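Side-chain contact in aminotransferase, class III (PDB 6IO1), which probably transfers amino groups between substrates with the help of pyridoxal 5'-phosphate, as an (S)-enantioselective omega-transaminase: residues Thr264-Thr269 with Lys289-Gly294. Numbering follows the deposited sequence.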
loop_
_atom_site.group_PDB
_atom_site.type_symbol
_atom_site.label_atom_id
_atom_site.label_comp_id
_atom_site.label_asym_id
_atom_site.label_seq_id
_atom_site.Cartn_x
_atom_site.Cartn_y
_atom_site.Cartn_z
ATOM N N THR B 264 -14.864 10.016 -1.794
ATOM C CA THR B 264 -16.192 10.431 -1.354
ATOM C C THR B 264 -16.486 9.999 0.076
ATOM O O THR B 264 -17.305 10.631 0.754
ATOM C CB THR B 264 -17.256 9.864 -2.295
ATOM O OG1 THR B 264 -17.162 8.434 -2.319
ATOM C CG2 THR B 264 -17.062 10.403 -3.703
ATOM N N GLY B 265 -15.838 8.938 0.548
ATOM C CA GLY B 265 -16.194 8.370 1.830
ATOM C C GLY B 265 -15.896 9.292 2.996
ATOM O O GLY B 265 -15.046 10.183 2.937
ATOM N N PHE B 266 -16.639 9.057 4.078
ATOM C CA PHE B 266 -16.450 9.742 5.356
ATOM C C PHE B 266 -16.701 11.248 5.243
ATOM O O PHE B 266 -15.897 12.074 5.678
ATOM C CB PHE B 266 -15.069 9.430 5.935
ATOM C CG PHE B 266 -14.848 7.963 6.183
ATOM C CD1 PHE B 266 -15.251 7.381 7.374
ATOM C CD2 PHE B 266 -14.267 7.161 5.215
ATOM C CE1 PHE B 266 -15.063 6.030 7.602
ATOM C CE2 PHE B 266 -14.077 5.809 5.437
ATOM C CZ PHE B 266 -14.475 5.244 6.631
ATOM N N GLY B 267 -17.843 11.595 4.646
ATOM C CA GLY B 267 -18.437 12.910 4.784
ATOM C C GLY B 267 -18.158 13.940 3.707
ATOM O O GLY B 267 -18.681 15.054 3.811
ATOM N N ARG B 268 -17.372 13.623 2.675
ATOM C CA ARG B 268 -16.970 14.669 1.735
ATOM C C ARG B 268 -18.142 15.184 0.901
ATOM O O ARG B 268 -18.207 16.380 0.597
ATOM C CB ARG B 268 -15.845 14.173 0.826
ATOM C CG ARG B 268 -15.288 15.272 -0.076
ATOM C CD ARG B 268 -13.812 15.082 -0.399
ATOM N NE ARG B 268 -12.948 15.252 0.767
ATOM C CZ ARG B 268 -12.547 16.429 1.241
ATOM N NH1 ARG B 268 -12.942 17.553 0.659
ATOM N NH2 ARG B 268 -11.756 16.481 2.304
ATOM N N THR B 269 -19.079 14.316 0.525
ATOM C CA THR B 269 -20.143 14.700 -0.399
ATOM C C THR B 269 -21.348 15.341 0.281
ATOM O O THR B 269 -22.286 15.746 -0.415
ATOM C CB THR B 269 -20.615 13.487 -1.207
ATOM O OG1 THR B 269 -21.278 12.559 -0.339
ATOM C CG2 THR B 269 -19.439 12.800 -1.881
ATOM N N LYS B 289 -8.065 7.293 2.808
ATOM C CA LYS B 289 -8.018 8.740 2.983
ATOM C C LYS B 289 -8.694 9.189 4.274
ATOM O O LYS B 289 -8.115 9.081 5.359
ATOM C CB LYS B 289 -8.663 9.437 1.778
ATOM C CG LYS B 289 -7.894 9.284 0.475
ATOM C CD LYS B 289 -8.461 10.189 -0.608
ATOM C CE LYS B 289 -7.669 10.078 -1.902
ATOM N NZ LYS B 289 -6.230 10.404 -1.713
ATOM N N GLY B 290 -9.919 9.705 4.154
ATOM C CA GLY B 290 -10.609 10.355 5.257
ATOM C C GLY B 290 -10.852 9.496 6.483
ATOM O O GLY B 290 -11.126 10.043 7.556
ATOM N N ILE B 291 -10.791 8.165 6.348
ATOM C CA ILE B 291 -11.074 7.279 7.481
ATOM C C ILE B 291 -10.233 7.646 8.699
ATOM O O ILE B 291 -10.697 7.556 9.843
ATOM C CB ILE B 291 -10.878 5.803 7.076
ATOM C CG1 ILE B 291 -11.328 4.881 8.213
ATOM C CG2 ILE B 291 -9.431 5.521 6.687
ATOM C CD1 ILE B 291 -11.397 3.424 7.829
ATOM N N THR B 292 -8.992 8.073 8.480
ATOM C CA THR B 292 -8.124 8.543 9.549
ATOM C C THR B 292 -7.822 10.026 9.437
ATOM O O THR B 292 -7.009 10.540 10.216
ATOM C CB THR B 292 -6.806 7.759 9.560
ATOM O OG1 THR B 292 -6.198 7.827 8.265
ATOM C CG2 THR B 292 -7.049 6.309 9.924
ATOM N N SER B 293 -8.440 10.719 8.481
ATOM C CA SER B 293 -8.120 12.102 8.144
ATOM C C SER B 293 -6.673 12.252 7.690
ATOM O O SER B 293 -6.099 13.342 7.775
ATOM C CB SER B 293 -8.423 13.056 9.305
ATOM O OG SER B 293 -9.809 13.353 9.362
ATOM N N GLY B 294 -6.072 11.165 7.209
ATOM C CA GLY B 294 -4.695 11.170 6.771
ATOM C C GLY B 294 -3.670 11.135 7.880
ATOM O O GLY B 294 -2.468 11.185 7.589
#
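Phe266 lays one face of its ring over Ile291. Ile291 CA stands 3.8 Å from the ring centroid and only 7° off the ring normal, a CH-pi contact almost over the centre. The isoleucine side chain then runs alongside the ring. Its CB lies 3.6 Å from Phe266 CE2, and its CG1 comes within 3.5 Å of Phe266 CZ. CG1 is anti to the backbone N of Ile291 (chi1 -174°), which carries that branch past the far end of the ring. Nearer the backbone, Phe266 CB is 4.3 Å from Gly290 C. Gly290, with no side chain, lets Phe266 CB sit close to its backbone. No hydrogen bond joins the two segments, and all three touching residues are buried. A leucine here has no flat face to offer, so Ile291 CA is likely to lose its CH-pi contact and a gap to open beside it. Around this contact, Phe273 meets the Phe266 ring edge-to-face. Helix 328-344 adds Leu338 and Leu341 against Phe266 and Ala334 against Ile291. The packing thus joins the loops after strands 256-260 and 284-287, neighbouring parallel strands of the seven-stranded sheet that runs from strand 112-118 to strand 181-184. Lys289, next to Gly290, touches the bound PMP. In class-III aminotransferases, a fold-type I family, the loop after such a strand carries the cofactor-binding lysine.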